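Local coordinates for Hit-like protein involved in cell-cycle regulation (Bartonella henselae, PDB 3LB5) that probably binds nucleotides and acts on them as a hydrolase or transferase, as histidine triad proteins do, and is thought to act in cell-cycle regulation, at residues B[117-120]-B[121-124]. Residues are numbered along the deposited sequence; the frame is centred on the assembly and turned at random.
Sequences SQQT and VYHL
A local contact of the Gln-119 amide with the Val-121 carbonyl and the Tyr-122 ring sits within the loop that joins strands 106-113 and 126-131. The histidine triad motif of this HIT protein, His-X-His-X-His-X-X, begins in the same loop at His-123. The loop bends round the extended side chain of Gln-119, whose CG is anti to the backbone N (chi1 -175°) and whose amide lies beside Val-121 O. Gln-119 NE2 gives a weak, bent hydrogen bond to Val-121 O at 3.1 Å, with an N-H...O angle of 127°. The same carbonyl takes a weak bond from His-123 N, closing an inverse gamma turn centred on Tyr-122. The Tyr-122 ring lies obliquely beside the amide, with Gln-119 OE1 3.5 Å from Tyr-122 CD1. Amide and ring planes are 50° apart, so the two are not stacked. At the far end of the ring, Tyr-122 OH is 3.5 Å from Gln-119 O. Stronger partners fix the buried amide: NE2 also bonds to Arg-74 O, and OE1 accepts from Glu-114 N. Val-121 turns to helix 31-36 and lies near a bound unknown ligand. Gln-119 thus joins the backbones at Arg-74, Glu-114 and Val-121 through one buried amide, just ahead of the triad histidines, while the buried Val-121 N has no partner in the model.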
ATOM      1  N   SER B 117      -1.852 -13.524   1.098  1.00 11.45           N
ATOM      2  CA  SER B 117      -2.282 -12.136   1.323  1.00 11.86           C
ATOM      3  C   SER B 117      -3.620 -11.817   0.638  1.00 12.11           C
ATOM      4  O   SER B 117      -3.997 -10.641   0.497  1.00 11.75           O
ATOM      5  CB  SER B 117      -1.194 -11.148   0.855  1.00 11.92           C
ATOM      6  OG  SER B 117      -1.547  -9.794   1.166  1.00 12.94           O
ATOM      7  N   GLN B 118      -4.341 -12.856   0.210  1.00 11.94           N
ATOM      8  CA  GLN B 118      -5.641 -12.664  -0.453  1.00 12.73           C
ATOM      9  C   GLN B 118      -5.533 -11.835  -1.757  1.00 12.34           C
ATOM     10  O   GLN B 118      -6.479 -11.132  -2.142  1.00 12.30           O
ATOM     11  CB  GLN B 118      -6.634 -11.980   0.510  1.00 13.14           C
ATOM     12  CG  GLN B 118      -6.948 -12.738   1.808  1.00 14.97           C
ATOM     13  CD  GLN B 118      -5.860 -12.613   2.876  1.00 19.05           C
ATOM     14  OE1 GLN B 118      -5.354 -11.524   3.163  1.00 20.88           O
ATOM     15  NE2 GLN B 118      -5.509 -13.736   3.475  1.00 20.01           N
ATOM     16  N   GLN B 119      -4.380 -11.870  -2.423  1.00 12.16           N
ATOM     17  CA  GLN B 119      -4.316 -11.311  -3.773  1.00 12.06           C
ATOM     18  C   GLN B 119      -5.227 -12.171  -4.663  1.00 12.47           C
ATOM     19  O   GLN B 119      -5.117 -13.395  -4.657  1.00 13.40           O
ATOM     20  CB  GLN B 119      -2.887 -11.310  -4.326  1.00 12.18           C
ATOM     21  CG  GLN B 119      -2.778 -10.626  -5.695  1.00 10.05           C
ATOM     22  CD  GLN B 119      -1.360 -10.552  -6.253  1.00  8.25           C
ATOM     23  OE1 GLN B 119      -0.447 -11.218  -5.787  1.00  9.42           O
ATOM     24  NE2 GLN B 119      -1.186  -9.729  -7.272  1.00  7.20           N
ATOM     25  N   THR B 120      -6.142 -11.545  -5.391  1.00 13.28           N
ATOM     26  CA  THR B 120      -7.119 -12.318  -6.197  1.00 14.39           C
ATOM     27  C   THR B 120      -6.824 -12.298  -7.693  1.00 13.65           C
ATOM     28  O   THR B 120      -7.152 -13.252  -8.410  1.00 14.05           O
ATOM     29  CB  THR B 120      -8.576 -11.873  -5.957  1.00 14.86           C
ATOM     30  OG1 THR B 120      -8.675 -10.451  -6.075  1.00 19.61           O
ATOM     31  CG2 THR B 120      -9.053 -12.310  -4.568  1.00 16.68           C
ATOM     32  N   VAL B 121      -6.202 -11.226  -8.163  1.00 11.61           N
ATOM     33  CA  VAL B 121      -5.789 -11.133  -9.577  1.00 11.27           C
ATOM     34  C   VAL B 121      -4.293 -10.916  -9.555  1.00 10.06           C
ATOM     35  O   VAL B 121      -3.821 -10.029  -8.863  1.00  9.13           O
ATOM     36  CB  VAL B 121      -6.472  -9.949 -10.314  1.00 11.22           C
ATOM     37  CG1 VAL B 121      -5.956  -9.846 -11.771  1.00 11.69           C
ATOM     38  CG2 VAL B 121      -7.976 -10.092 -10.242  1.00 11.98           C
ATOM     39  N   TYR B 122      -3.559 -11.753 -10.288  1.00 10.26           N
ATOM     40  CA  TYR B 122      -2.099 -11.778 -10.236  1.00 10.02           C
ATOM     41  C   TYR B 122      -1.440 -10.797 -11.194  1.00 10.48           C
ATOM     42  O   TYR B 122      -0.585 -11.150 -12.000  1.00 10.08           O
ATOM     43  CB  TYR B 122      -1.587 -13.208 -10.382  1.00 11.04           C
ATOM     44  CG  TYR B 122      -1.932 -13.980  -9.142  1.00 11.59           C
ATOM     45  CD1 TYR B 122      -1.161 -13.854  -7.995  1.00 13.42           C
ATOM     46  CD2 TYR B 122      -3.071 -14.773  -9.089  1.00 12.68           C
ATOM     47  CE1 TYR B 122      -1.503 -14.508  -6.825  1.00 13.56           C
ATOM     48  CE2 TYR B 122      -3.414 -15.457  -7.915  1.00 14.77           C
ATOM     49  CZ  TYR B 122      -2.613 -15.309  -6.793  1.00 14.44           C
ATOM     50  OH  TYR B 122      -2.911 -15.990  -5.638  1.00 16.00           O
ATOM     51  N   HIS B 123      -1.904  -9.553 -11.089  1.00 10.16           N
ATOM     52  CA  HIS B 123      -1.265  -8.387 -11.673  1.00  9.92           C
ATOM     53  C   HIS B 123      -1.142  -7.310 -10.564  1.00  9.69           C
ATOM     54  O   HIS B 123      -2.045  -7.170  -9.732  1.00  9.76           O
ATOM     55  CB  HIS B 123      -2.125  -7.872 -12.832  1.00  9.04           C
ATOM     56  CG  HIS B 123      -1.515  -6.719 -13.558  1.00 10.12           C
ATOM     57  ND1 HIS B 123      -0.716  -6.890 -14.667  1.00  7.77           N
ATOM     58  CD2 HIS B 123      -1.555  -5.388 -13.316  1.00  7.84           C
ATOM     59  CE1 HIS B 123      -0.291  -5.705 -15.085  1.00 10.57           C
ATOM     60  NE2 HIS B 123      -0.801  -4.775 -14.293  1.00  9.57           N
ATOM     61  N   LEU B 124      -0.033  -6.573 -10.526  1.00 10.49           N
ATOM     62  CA  LEU B 124       0.172  -5.552  -9.476  1.00  9.48           C
ATOM     63  C   LEU B 124      -1.004  -4.572  -9.422  1.00  9.23           C
ATOM     64  O   LEU B 124      -1.328  -3.956 -10.406  1.00  9.92           O
ATOM     65  CB  LEU B 124       1.500  -4.786  -9.671  1.00 10.18           C
ATOM     66  CG  LEU B 124       1.859  -3.678  -8.649  1.00  7.92           C
ATOM     67  CD1 LEU B 124       1.848  -4.166  -7.182  1.00  9.96           C
ATOM     68  CD2 LEU B 124       3.202  -3.048  -9.003  1.00  8.29           C
TER